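Local coordinates for protein diguanylate cyclase/phosphodiesterase (Caldicellulosiruptor saccharolyticus, PDB 3MTK) that probably hydrolyses cyclic di-GMP as a full-length multidomain enzyme, of which this chain is the GGDEF domain, at residues A7-D10 / L15-K18; D99-M104 / N157-F162; I64-R69 / D86-I91; F41-D46 / L146-A151. One frame throughout, in Å; residues are numbered along the deposited sequence.

How the contacts relate
From the N terminus, contact 1 comes first and closes a short loop between helix 3-8 and helix 18-30. Contact 4 opens next, at strand 37-44, and closes about a hundred residues later on helix 137-154. Contact 3 falls wholly within that span and ties helix 56-74 to strand 87-93. Contact 2 opens inside it too, on helix 97-108, but closes beyond it on strand 159-163, so contacts 2 and 4 cross. Contacts 2, 3 and 4 each place a helix against the one mixed sheet. Leu15 of contact 1 packs on Ser67 and Phe88 of contact 3. Contacts 3 and 4 use neighbouring strands of the sheet, with a probable hydrogen bond from Phe88 N to Leu42 O.

Contact 1: residues A7-D10 / L15-K18; sequences AFYD and LPNK
Tyr9 and Pro16 meet across a short loop, their backbones forming a single beta bridge. The loop carries the Asp-x-Leu-Thr-Gly-Leu-x-Asn signature of GGDEF domains and joins helix 3-8 to helix 18-30. The Tyr9 side chain starts with CB, 3.7 Å from Leu15 O. CG is anti to the carbonyl carbon of its own residue (chi1 -58°), which swings the ring over to Pro16. CD1 then lies 3.5 Å from Pro16 CA. Further out, CE1 comes to 4.0 Å from Pro16 CB. The ring and the proline cross obliquely. Two backbone bonds flank this pair. Asn17 N donates to Phe8 O at 2.7 Å, almost straight at 172°. Phe8 O also accepts from Ser20 OG, so the last carbonyl of helix 3-8 is tied to the start of the next helix. Pro16 is itself backbone-bonded to Lys82, which anchors the loop to strand 79-84. Asp10 OD1 accepts from Thr13 N within the loop. Asp10 N donates to Leu15 O at 2.7 Å, and that carbonyl points nearly straight at the donor, with a C=O...N angle of 172°.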
loop_
_atom_site.group_PDB
_atom_site.type_symbol
_atom_site.label_atom_id
_atom_site.label_comp_id
_atom_site.label_asym_id
_atom_site.label_seq_id
_atom_site.Cartn_x
_atom_site.Cartn_y
_atom_site.Cartn_z
ATOM N N ALA A 7 1.031 10.767 -16.248
ATOM C CA ALA A 7 2.370 10.331 -15.926
ATOM C C ALA A 7 2.608 10.102 -14.438
ATOM O O ALA A 7 3.456 9.291 -14.056
ATOM C CB ALA A 7 3.366 11.350 -16.453
ATOM N N PHE A 8 1.853 10.794 -13.594
ATOM C CA PHE A 8 2.075 10.681 -12.161
ATOM C C PHE A 8 0.969 10.153 -11.274
ATOM O O PHE A 8 1.232 9.767 -10.144
ATOM C CB PHE A 8 2.520 12.038 -11.632
ATOM C CG PHE A 8 3.793 12.516 -12.246
ATOM C CD1 PHE A 8 4.983 11.831 -12.015
ATOM C CD2 PHE A 8 3.803 13.636 -13.081
ATOM C CE1 PHE A 8 6.169 12.253 -12.609
ATOM C CE2 PHE A 8 4.981 14.067 -13.678
ATOM C CZ PHE A 8 6.166 13.376 -13.442
ATOM N N TYR A 9 -0.260 10.133 -11.767
ATOM C CA TYR A 9 -1.365 9.660 -10.946
ATOM C C TYR A 9 -2.120 8.471 -11.530
ATOM O O TYR A 9 -1.992 8.146 -12.714
ATOM C CB TYR A 9 -2.332 10.813 -10.690
ATOM C CG TYR A 9 -1.671 11.991 -10.025
ATOM C CD1 TYR A 9 -1.585 12.079 -8.638
ATOM C CD2 TYR A 9 -1.099 13.003 -10.784
ATOM C CE1 TYR A 9 -0.942 13.155 -8.025
ATOM C CE2 TYR A 9 -0.455 14.075 -10.186
ATOM C CZ TYR A 9 -0.380 14.148 -8.809
ATOM O OH TYR A 9 0.256 15.223 -8.232
ATOM N N ASP A 10 -2.915 7.835 -10.677
ATOM C CA ASP A 10 -3.693 6.684 -11.076
ATOM C C ASP A 10 -5.098 7.100 -11.502
ATOM O O ASP A 10 -5.842 7.716 -10.742
ATOM C CB ASP A 10 -3.745 5.674 -9.927
ATOM C CG ASP A 10 -4.510 4.419 -10.290
ATOM O OD1 ASP A 10 -5.705 4.323 -9.954
ATOM O OD2 ASP A 10 -3.913 3.530 -10.931
ATOM N N LEU A 15 -4.932 8.526 -6.770
ATOM C CA LEU A 15 -3.732 8.499 -5.950
ATOM C C LEU A 15 -2.517 8.605 -6.856
ATOM O O LEU A 15 -2.581 8.270 -8.041
ATOM C CB LEU A 15 -3.649 7.186 -5.159
ATOM C CG LEU A 15 -4.092 7.203 -3.696
ATOM C CD1 LEU A 15 -5.262 8.153 -3.523
ATOM C CD2 LEU A 15 -4.465 5.797 -3.266
ATOM N N PRO A 16 -1.398 9.107 -6.319
ATOM C CA PRO A 16 -0.204 9.208 -7.159
ATOM C C PRO A 16 0.240 7.772 -7.472
ATOM O O PRO A 16 0.036 6.867 -6.656
ATOM C CB PRO A 16 0.780 9.985 -6.278
ATOM C CG PRO A 16 0.273 9.781 -4.872
ATOM C CD PRO A 16 -1.217 9.785 -5.024
ATOM N N ASN A 17 0.835 7.553 -8.643
ATOM C CA ASN A 17 1.245 6.204 -9.039
ATOM C C ASN A 17 2.669 5.820 -8.654
ATOM O O ASN A 17 3.265 6.427 -7.763
ATOM C CB ASN A 17 1.043 6.019 -10.542
ATOM C CG ASN A 17 1.915 6.939 -11.367
ATOM O OD1 ASN A 17 1.773 7.017 -12.587
ATOM N ND2 ASN A 17 2.821 7.637 -10.712
ATOM N N LYS A 18 3.216 4.808 -9.320
ATOM C CA LYS A 18 4.561 4.357 -8.991
ATOM C C LYS A 18 5.668 5.346 -9.382
ATOM O O LYS A 18 6.724 5.379 -8.753
ATOM C CB LYS A 18 4.831 2.982 -9.604
ATOM C CG LYS A 18 6.151 2.393 -9.153
ATOM C CD LYS A 18 6.454 1.052 -9.798
ATOM C CE LYS A 18 5.614 -0.073 -9.209
ATOM N NZ LYS A 18 6.167 -1.427 -9.560
#

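Contact 2: residues D99-M104 / N157-F162; sequences DFIERM and NEYVIF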
loop_
_atom_site.group_PDB
_atom_site.type_symbol
_atom_site.label_atom_id
_atom_site.label_comp_id
_atom_site.label_asym_id
_atom_site.label_seq_id
_atom_site.Cartn_x
_atom_site.Cartn_y
_atom_site.Cartn_z
ATOM N N ASP A 99 2.459 -1.461 15.012
ATOM C CA ASP A 99 1.121 -1.117 15.481
ATOM C C ASP A 99 0.389 -0.309 14.417
ATOM O O ASP A 99 -0.822 -0.439 14.250
ATOM C CB ASP A 99 1.210 -0.304 16.776
ATOM C CG ASP A 99 -0.026 0.549 17.018
ATOM O OD1 ASP A 99 -1.128 -0.015 17.206
ATOM O OD2 ASP A 99 0.107 1.793 17.014
ATOM N N PHE A 100 1.136 0.532 13.709
ATOM C CA PHE A 100 0.578 1.360 12.651
ATOM C C PHE A 100 0.003 0.431 11.588
ATOM O O PHE A 100 -1.108 0.628 11.096
ATOM C CB PHE A 100 1.677 2.228 12.035
ATOM C CG PHE A 100 1.220 3.043 10.859
ATOM C CD1 PHE A 100 0.482 4.209 11.043
ATOM C CD2 PHE A 100 1.500 2.628 9.560
ATOM C CE1 PHE A 100 0.028 4.956 9.943
ATOM C CE2 PHE A 100 1.053 3.362 8.459
ATOM C CZ PHE A 100 0.315 4.527 8.651
ATOM N N ILE A 101 0.781 -0.591 11.253
ATOM C CA ILE A 101 0.403 -1.575 10.254
ATOM C C ILE A 101 -0.839 -2.350 10.664
ATOM O O ILE A 101 -1.776 -2.497 9.883
ATOM C CB ILE A 101 1.568 -2.560 10.015
ATOM C CG1 ILE A 101 2.678 -1.853 9.226
ATOM C CG2 ILE A 101 1.066 -3.817 9.311
ATOM C CD1 ILE A 101 3.935 -2.687 9.022
ATOM N N GLU A 102 -0.840 -2.837 11.901
ATOM C CA GLU A 102 -1.959 -3.611 12.422
ATOM C C GLU A 102 -3.226 -2.772 12.543
ATOM O O GLU A 102 -4.319 -3.218 12.182
ATOM C CB GLU A 102 -1.590 -4.199 13.781
ATOM C CG GLU A 102 -0.188 -4.765 13.816
ATOM C CD GLU A 102 0.074 -5.578 15.055
ATOM O OE1 GLU A 102 -0.300 -5.114 16.153
ATOM O OE2 GLU A 102 0.656 -6.681 14.931
ATOM N N ARG A 103 -3.077 -1.556 13.051
ATOM C CA ARG A 103 -4.214 -0.671 13.203
ATOM C C ARG A 103 -4.897 -0.598 11.852
ATOM O O ARG A 103 -6.085 -0.907 11.716
ATOM C CB ARG A 103 -3.751 0.725 13.617
ATOM C CG ARG A 103 -4.872 1.643 14.093
ATOM C CD ARG A 103 -4.359 3.061 14.257
ATOM N NE ARG A 103 -3.117 3.075 15.020
ATOM C CZ ARG A 103 -2.105 3.899 14.776
ATOM N NH1 ARG A 103 -2.193 4.780 13.790
ATOM N NH2 ARG A 103 -0.995 3.823 15.500
HETATM N N MSE A 104 -4.125 -0.209 10.843
HETATM C CA MSE A 104 -4.644 -0.083 9.492
HETATM C C MSE A 104 -5.176 -1.388 8.909
HETATM O O MSE A 104 -6.197 -1.395 8.221
HETATM C CB MSE A 104 -3.570 0.461 8.563
HETATM C CG MSE A 104 -3.999 0.387 7.117
HETATM SE SE MSE A 104 -2.682 1.018 5.895
HETATM C CE MSE A 104 -1.327 -0.349 6.147
ATOM N N ASN A 157 -3.472 -11.854 5.325
ATOM C CA ASN A 157 -3.490 -10.856 6.382
ATOM C C ASN A 157 -2.290 -10.908 7.317
ATOM O O ASN A 157 -2.417 -10.703 8.524
ATOM C CB ASN A 157 -4.775 -11.012 7.178
ATOM C CG ASN A 157 -6.003 -10.969 6.298
ATOM O OD1 ASN A 157 -6.894 -11.806 6.433
ATOM N ND2 ASN A 157 -6.064 -9.992 5.392
ATOM N N GLU A 158 -1.125 -11.191 6.759
ATOM C CA GLU A 158 0.080 -11.248 7.553
ATOM C C GLU A 158 0.982 -10.157 6.977
ATOM O O GLU A 158 0.823 -9.763 5.823
ATOM C CB GLU A 158 0.722 -12.632 7.420
ATOM C CG GLU A 158 1.154 -13.274 8.743
ATOM C CD GLU A 158 0.014 -13.940 9.507
ATOM O OE1 GLU A 158 -0.605 -14.883 8.976
ATOM O OE2 GLU A 158 -0.258 -13.529 10.653
ATOM N N TYR A 159 1.906 -9.648 7.783
ATOM C CA TYR A 159 2.814 -8.600 7.329
ATOM C C TYR A 159 4.246 -8.855 7.764
ATOM O O TYR A 159 4.488 -9.509 8.778
ATOM C CB TYR A 159 2.373 -7.237 7.868
ATOM C CG TYR A 159 2.493 -7.099 9.371
ATOM C CD1 TYR A 159 1.431 -7.443 10.213
ATOM C CD2 TYR A 159 3.656 -6.602 9.951
ATOM C CE1 TYR A 159 1.526 -7.291 11.591
ATOM C CE2 TYR A 159 3.764 -6.440 11.327
ATOM C CZ TYR A 159 2.694 -6.786 12.146
ATOM O OH TYR A 159 2.793 -6.611 13.513
ATOM N N VAL A 160 5.189 -8.327 6.991
ATOM C CA VAL A 160 6.611 -8.468 7.289
ATOM C C VAL A 160 7.334 -7.122 7.125
ATOM O O VAL A 160 7.117 -6.405 6.143
ATOM C CB VAL A 160 7.284 -9.509 6.357
ATOM C CG1 VAL A 160 8.758 -9.639 6.708
ATOM C CG2 VAL A 160 6.590 -10.860 6.485
ATOM N N ILE A 161 8.198 -6.794 8.085
ATOM C CA ILE A 161 8.950 -5.538 8.049
ATOM C C ILE A 161 10.447 -5.796 7.990
ATOM O O ILE A 161 10.996 -6.428 8.886
ATOM C CB ILE A 161 8.665 -4.684 9.294
ATOM C CG1 ILE A 161 7.154 -4.480 9.451
ATOM C CG2 ILE A 161 9.365 -3.334 9.170
ATOM C CD1 ILE A 161 6.771 -3.721 10.701
ATOM N N PHE A 162 11.104 -5.309 6.937
ATOM C CA PHE A 162 12.547 -5.494 6.778
ATOM C C PHE A 162 13.382 -4.322 7.305
ATOM O O PHE A 162 13.163 -3.167 6.937
ATOM C CB PHE A 162 12.910 -5.731 5.308
ATOM C CG PHE A 162 12.639 -7.132 4.821
ATOM C CD1 PHE A 162 12.536 -8.197 5.714
ATOM C CD2 PHE A 162 12.532 -7.394 3.452
ATOM C CE1 PHE A 162 12.331 -9.501 5.252
ATOM C CE2 PHE A 162 12.329 -8.701 2.977
ATOM C CZ PHE A 162 12.229 -9.751 3.882
#
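Ile101 sets its CG2 methyl over one face of the Tyr159 ring, 3.8 Å from the centroid and 19° off the normal. This is a CH-pi contact. At the rim of the same ring, Tyr159 OH donates to Glu102 OE2 at 2.6 Å. The carboxylate and ring planes stand 85° apart, and OE2 is met from above the carboxylate plane. Beside them Ile101 CD1 and Ile161 CD1 meet tip to tip at 3.5 Å, a tight fit. The torsions of Ile101 split its two branches: CG2 is anti to the backbone N and takes the tyrosine, while CG1 carries CD1 to Ile161. Further out, Arg103 NH2 forms a salt bridge with Asp99 OD2 at 2.8 Å on the flank of helix 97-108. Ile101 and Tyr159 both also touch Ile125 of strand 123-129, so the helix lies on the sheet of the GGDEF domain, running roughly antiparallel to strand 159-163. A leucine in place of Tyr159 would probably leave Glu102 without its phenol donor and Ile101 CG2 without a flat face. Glu102 is exposed, and a donated phenol proton is consistent with a charged carboxylate there.

Contact 3: residues I64-R69 / D86-I91; sequences IHISKR and DRFAII
Phe88 holds CG anti to its carbonyl carbon (chi1 -68°), which extends the ring from strand 87-93 to helix 56-74. On the helix, Ile66 keeps CG2 anti to the backbone N, and this methyl is the branch that reaches the ring. Ile66 CG2 lies 3.7 Å from Phe88 CE2. At the other meta carbon, Phe88 CE1 comes 3.5 Å from Ser67 CB and 3.7 Å from Ser67 CA. The end of the ring thus sits between two consecutive residues of the helix. Asp86, Arg87 and Phe88 align with the last three positions of the GGDEF signature, with arginine where the glutamate would stand. Asp86 lies in the turn of the hairpin between strands 79-84 and 87-93, and Arg87 and Phe88 begin the second strand. Between the two segments, Phe88 makes the contact from the strand to helix 56-74. Ser67 has its hydroxyl turned back along the helix. Its OG donates to Ile64 O at 2.5 Å, in the carbonyl plane and on a lone pair. Ile64 O also accepts from Lys68 N at 2.9 Å, so two donors grip it. Leu15 packs against both Ser67 and Phe88, with its CD2 3.8 Å from Phe88 CE1.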
loop_
_atom_site.group_PDB
_atom_site.type_symbol
_atom_site.label_atom_id
_atom_site.label_comp_id
_atom_site.label_asym_id
_atom_site.label_seq_id
_atom_site.Cartn_x
_atom_site.Cartn_y
_atom_site.Cartn_z
ATOM N N ILE A 64 -11.585 1.929 -5.242
ATOM C CA ILE A 64 -11.673 3.323 -4.821
ATOM C C ILE A 64 -11.922 3.327 -3.320
ATOM O O ILE A 64 -11.192 3.973 -2.569
ATOM C CB ILE A 64 -12.815 4.078 -5.538
ATOM C CG1 ILE A 64 -12.472 4.259 -7.018
ATOM C CG2 ILE A 64 -13.016 5.442 -4.894
ATOM C CD1 ILE A 64 -13.543 5.014 -7.813
ATOM N N HIS A 65 -12.946 2.595 -2.882
ATOM C CA HIS A 65 -13.248 2.505 -1.454
ATOM C C HIS A 65 -11.978 2.183 -0.683
ATOM O O HIS A 65 -11.659 2.840 0.308
ATOM C CB HIS A 65 -14.275 1.406 -1.181
ATOM C CG HIS A 65 -15.695 1.853 -1.322
ATOM N ND1 HIS A 65 -16.186 2.421 -2.477
ATOM C CD2 HIS A 65 -16.729 1.819 -0.448
ATOM C CE1 HIS A 65 -17.462 2.717 -2.311
ATOM N NE2 HIS A 65 -17.817 2.362 -1.088
ATOM N N ILE A 66 -11.243 1.172 -1.143
ATOM C CA ILE A 66 -10.018 0.795 -0.456
ATOM C C ILE A 66 -9.025 1.948 -0.414
ATOM O O ILE A 66 -8.483 2.257 0.646
ATOM C CB ILE A 66 -9.345 -0.426 -1.117
ATOM C CG1 ILE A 66 -10.243 -1.656 -0.969
ATOM C CG2 ILE A 66 -8.004 -0.687 -0.460
ATOM C CD1 ILE A 66 -9.735 -2.885 -1.673
ATOM N N SER A 67 -8.794 2.596 -1.552
ATOM C CA SER A 67 -7.841 3.702 -1.587
ATOM C C SER A 67 -8.190 4.786 -0.579
ATOM O O SER A 67 -7.312 5.310 0.101
ATOM C CB SER A 67 -7.781 4.322 -2.982
ATOM O OG SER A 67 -8.996 4.978 -3.303
ATOM N N LYS A 68 -9.472 5.120 -0.473
ATOM C CA LYS A 68 -9.884 6.160 0.458
ATOM C C LYS A 68 -9.648 5.767 1.910
ATOM O O LYS A 68 -9.195 6.583 2.717
ATOM C CB LYS A 68 -11.344 6.536 0.211
ATOM C CG LYS A 68 -11.521 7.178 -1.162
ATOM C CD LYS A 68 -12.934 7.659 -1.426
ATOM C CE LYS A 68 -13.063 8.213 -2.847
ATOM N NZ LYS A 68 -14.488 8.515 -3.185
ATOM N N ARG A 69 -9.930 4.517 2.247
ATOM C CA ARG A 69 -9.701 4.067 3.613
ATOM C C ARG A 69 -8.194 4.141 3.907
ATOM O O ARG A 69 -7.774 4.613 4.960
ATOM C CB ARG A 69 -10.226 2.639 3.788
ATOM C CG ARG A 69 -10.189 2.125 5.202
ATOM C CD ARG A 69 -10.958 0.794 5.375
ATOM N NE ARG A 69 -12.370 0.886 5.000
ATOM C CZ ARG A 69 -13.250 -0.110 5.143
ATOM N NH1 ARG A 69 -12.860 -1.274 5.655
ATOM N NH2 ARG A 69 -14.520 0.055 4.772
ATOM N N ASP A 86 -3.545 -4.280 -8.040
ATOM C CA ASP A 86 -3.990 -4.705 -6.713
ATOM C C ASP A 86 -3.037 -4.315 -5.591
ATOM O O ASP A 86 -3.063 -4.922 -4.521
ATOM C CB ASP A 86 -4.146 -6.223 -6.695
ATOM C CG ASP A 86 -2.831 -6.941 -6.905
ATOM O OD1 ASP A 86 -1.814 -6.246 -7.116
ATOM O OD2 ASP A 86 -2.804 -8.197 -6.859
ATOM N N ARG A 87 -2.210 -3.301 -5.813
ATOM C CA ARG A 87 -1.241 -2.946 -4.796
ATOM C C ARG A 87 -1.100 -1.471 -4.509
ATOM O O ARG A 87 -1.074 -0.655 -5.424
ATOM C CB ARG A 87 0.122 -3.526 -5.185
ATOM C CG ARG A 87 1.285 -3.020 -4.357
ATOM C CD ARG A 87 2.581 -3.637 -4.842
ATOM N NE ARG A 87 2.533 -5.100 -4.842
ATOM C CZ ARG A 87 3.598 -5.876 -5.021
ATOM N NH1 ARG A 87 4.789 -5.326 -5.216
ATOM N NH2 ARG A 87 3.481 -7.199 -4.994
ATOM N N PHE A 88 -0.995 -1.142 -3.222
ATOM C CA PHE A 88 -0.847 0.242 -2.780
ATOM C C PHE A 88 0.478 0.388 -2.051
ATOM O O PHE A 88 1.058 -0.607 -1.602
ATOM C CB PHE A 88 -1.972 0.636 -1.819
ATOM C CG PHE A 88 -3.328 0.722 -2.456
ATOM C CD1 PHE A 88 -3.811 1.934 -2.934
ATOM C CD2 PHE A 88 -4.156 -0.401 -2.524
ATOM C CE1 PHE A 88 -5.109 2.039 -3.470
ATOM C CE2 PHE A 88 -5.443 -0.307 -3.052
ATOM C CZ PHE A 88 -5.919 0.926 -3.526
ATOM N N ALA A 89 0.942 1.632 -1.932
ATOM C CA ALA A 89 2.196 1.946 -1.241
ATOM C C ALA A 89 2.022 3.140 -0.302
ATOM O O ALA A 89 1.264 4.066 -0.588
ATOM C CB ALA A 89 3.295 2.247 -2.256
ATOM N N ILE A 90 2.725 3.114 0.819
ATOM C CA ILE A 90 2.651 4.211 1.768
ATOM C C ILE A 90 4.041 4.633 2.220
ATOM O O ILE A 90 4.936 3.802 2.380
ATOM C CB ILE A 90 1.873 3.833 3.048
ATOM C CG1 ILE A 90 0.479 3.301 2.705
ATOM C CG2 ILE A 90 1.773 5.057 3.960
ATOM C CD1 ILE A 90 -0.458 4.337 2.134
ATOM N N ILE A 91 4.218 5.936 2.397
ATOM C CA ILE A 91 5.467 6.475 2.908
ATOM C C ILE A 91 5.004 6.985 4.256
ATOM O O ILE A 91 4.084 7.800 4.313
ATOM C CB ILE A 91 5.961 7.699 2.133
ATOM C CG1 ILE A 91 6.169 7.360 0.654
ATOM C CG2 ILE A 91 7.241 8.207 2.775
ATOM C CD1 ILE A 91 7.235 6.352 0.395
#

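Contact 4: residues F41-D46 / L146-A151; sequences FLEVRD and LALIKA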
loop_
_atom_site.group_PDB
_atom_site.type_symbol
_atom_site.label_atom_id
_atom_site.label_comp_id
_atom_site.label_asym_id
_atom_site.label_seq_id
_atom_site.Cartn_x
_atom_site.Cartn_y
_atom_site.Cartn_z
ATOM N N PHE A 41 4.122 -1.719 1.462
ATOM C CA PHE A 41 3.443 -2.268 0.299
ATOM C C PHE A 41 2.218 -3.068 0.754
ATOM O O PHE A 41 2.340 -4.017 1.530
ATOM C CB PHE A 41 4.401 -3.190 -0.475
ATOM C CG PHE A 41 5.210 -2.497 -1.545
ATOM C CD1 PHE A 41 5.205 -1.111 -1.671
ATOM C CD2 PHE A 41 5.992 -3.240 -2.422
ATOM C CE1 PHE A 41 5.975 -0.470 -2.657
ATOM C CE2 PHE A 41 6.768 -2.611 -3.417
ATOM C CZ PHE A 41 6.758 -1.220 -3.531
ATOM N N LEU A 42 1.036 -2.674 0.295
ATOM C CA LEU A 42 -0.174 -3.403 0.659
ATOM C C LEU A 42 -0.752 -4.050 -0.586
ATOM O O LEU A 42 -0.961 -3.388 -1.616
ATOM C CB LEU A 42 -1.255 -2.495 1.254
ATOM C CG LEU A 42 -1.106 -1.770 2.580
ATOM C CD1 LEU A 42 -0.285 -0.482 2.395
ATOM C CD2 LEU A 42 -2.492 -1.417 3.081
ATOM N N GLU A 43 -1.035 -5.339 -0.492
ATOM C CA GLU A 43 -1.603 -6.045 -1.626
ATOM C C GLU A 43 -3.019 -6.529 -1.314
ATOM O O GLU A 43 -3.268 -7.142 -0.275
ATOM C CB GLU A 43 -0.714 -7.232 -2.009
ATOM C CG GLU A 43 -1.203 -7.973 -3.247
ATOM C CD GLU A 43 -0.262 -9.075 -3.692
ATOM O OE1 GLU A 43 0.954 -8.945 -3.455
ATOM O OE2 GLU A 43 -0.737 -10.060 -4.293
ATOM N N VAL A 44 -3.948 -6.240 -2.213
ATOM C CA VAL A 44 -5.334 -6.680 -2.046
ATOM C C VAL A 44 -5.379 -8.107 -2.578
ATOM O O VAL A 44 -5.134 -8.340 -3.762
ATOM C CB VAL A 44 -6.299 -5.809 -2.863
ATOM C CG1 VAL A 44 -7.718 -6.130 -2.479
ATOM C CG2 VAL A 44 -6.003 -4.336 -2.627
ATOM N N ARG A 45 -5.685 -9.071 -1.719
ATOM C CA ARG A 45 -5.701 -10.469 -2.167
ATOM C C ARG A 45 -6.904 -10.897 -3.009
ATOM O O ARG A 45 -8.004 -10.361 -2.881
ATOM C CB ARG A 45 -5.578 -11.410 -0.964
ATOM C CG ARG A 45 -4.351 -11.173 -0.085
ATOM C CD ARG A 45 -3.071 -11.191 -0.895
ATOM N NE ARG A 45 -2.935 -12.411 -1.686
ATOM C CZ ARG A 45 -2.563 -13.590 -1.199
ATOM N NH1 ARG A 45 -2.277 -13.728 0.086
ATOM N NH2 ARG A 45 -2.478 -14.643 -2.003
ATOM N N ASP A 46 -6.660 -11.866 -3.882
ATOM C CA ASP A 46 -7.677 -12.451 -4.748
ATOM C C ASP A 46 -8.632 -11.488 -5.434
ATOM O O ASP A 46 -9.822 -11.756 -5.555
ATOM C CB ASP A 46 -8.448 -13.485 -3.946
ATOM C CG ASP A 46 -7.518 -14.451 -3.234
ATOM O OD1 ASP A 46 -6.703 -15.110 -3.923
ATOM O OD2 ASP A 46 -7.587 -14.537 -1.984
ATOM N N LEU A 146 10.002 -7.995 -1.498
ATOM C CA LEU A 146 10.418 -9.264 -0.887
ATOM C C LEU A 146 9.616 -9.542 0.380
ATOM O O LEU A 146 9.157 -10.658 0.610
ATOM C CB LEU A 146 11.911 -9.238 -0.549
ATOM C CG LEU A 146 12.803 -10.413 -0.975
ATOM C CD1 LEU A 146 14.207 -10.201 -0.388
ATOM C CD2 LEU A 146 12.231 -11.745 -0.497
ATOM N N ALA A 147 9.457 -8.511 1.199
ATOM C CA ALA A 147 8.708 -8.620 2.442
ATOM C C ALA A 147 7.268 -9.053 2.155
ATOM O O ALA A 147 6.694 -9.878 2.869
ATOM C CB ALA A 147 8.717 -7.277 3.164
ATOM N N LEU A 148 6.687 -8.490 1.103
ATOM C CA LEU A 148 5.319 -8.817 0.732
ATOM C C LEU A 148 5.244 -10.301 0.361
ATOM O O LEU A 148 4.322 -11.012 0.764
ATOM C CB LEU A 148 4.894 -7.928 -0.434
ATOM C CG LEU A 148 3.428 -7.933 -0.820
ATOM C CD1 LEU A 148 2.540 -7.768 0.420
ATOM C CD2 LEU A 148 3.208 -6.802 -1.826
ATOM N N ILE A 149 6.236 -10.765 -0.388
ATOM C CA ILE A 149 6.297 -12.163 -0.781
ATOM C C ILE A 149 6.375 -13.031 0.485
ATOM O O ILE A 149 5.619 -13.988 0.647
ATOM C CB ILE A 149 7.535 -12.424 -1.677
ATOM C CG1 ILE A 149 7.422 -11.593 -2.962
ATOM C CG2 ILE A 149 7.650 -13.906 -2.008
ATOM C CD1 ILE A 149 8.641 -11.646 -3.868
ATOM N N LYS A 150 7.279 -12.681 1.389
ATOM C CA LYS A 150 7.445 -13.439 2.627
ATOM C C LYS A 150 6.154 -13.462 3.435
ATOM O O LYS A 150 5.855 -14.440 4.126
ATOM C CB LYS A 150 8.559 -12.822 3.480
ATOM C CG LYS A 150 9.906 -12.706 2.777
ATOM C CD LYS A 150 10.522 -14.073 2.483
ATOM C CE LYS A 150 11.918 -13.939 1.879
ATOM N NZ LYS A 150 12.518 -15.256 1.493
ATOM N N ALA A 151 5.391 -12.376 3.345
ATOM C CA ALA A 151 4.147 -12.260 4.089
ATOM C C ALA A 151 3.062 -13.165 3.523
ATOM O O ALA A 151 2.278 -13.750 4.273
ATOM C CB ALA A 151 3.670 -10.796 4.100
#
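Of the two flat groups beside Leu148, the Glu43 carboxylate meets it and the Phe41 ring turns away. The Phe41 ring leads away from the helix and lies against Arg87 and Ala89 of the adjacent strand. Of the Phe41 side chain, CB meets the helix, 4.0 Å from Leu148 CD2. The Glu43 carboxylate comes nearer. Its OE1 lies 3.5 Å from Leu148 CD2 and 3.8 Å from Leu148 CG. This is a van der Waals contact of a methyl with a carboxylate oxygen, and the two side chains cross at about a right angle. The other oxygen, OE2, forms a salt bridge with Lys152, and OE1 has a long, weak ion pair with Arg87. Glu43 CG is anti to the backbone N (chi1 -177°) and the chain is extended, so the carboxylate stands up from the strand beside the leucine. Leu148 reaches both residues with its two methyls. Its CD1 lies 3.9 Å from Phe41 O and 4.1 Å from Glu43 CB, while CD2 lies 3.9 Å from Glu43 CB. Shortening Leu148 to an alanine would probably open a gap over the strand and deprive the Glu43 chain of the methyls it lies against. Strand 37-44 runs between strands 87-93 and 123-129 in the sheet of the GGDEF domain. Helix 137-154 covers the face bearing Phe41 and Glu43, and Met104 of helix 97-108 packs on Leu42 from the other face.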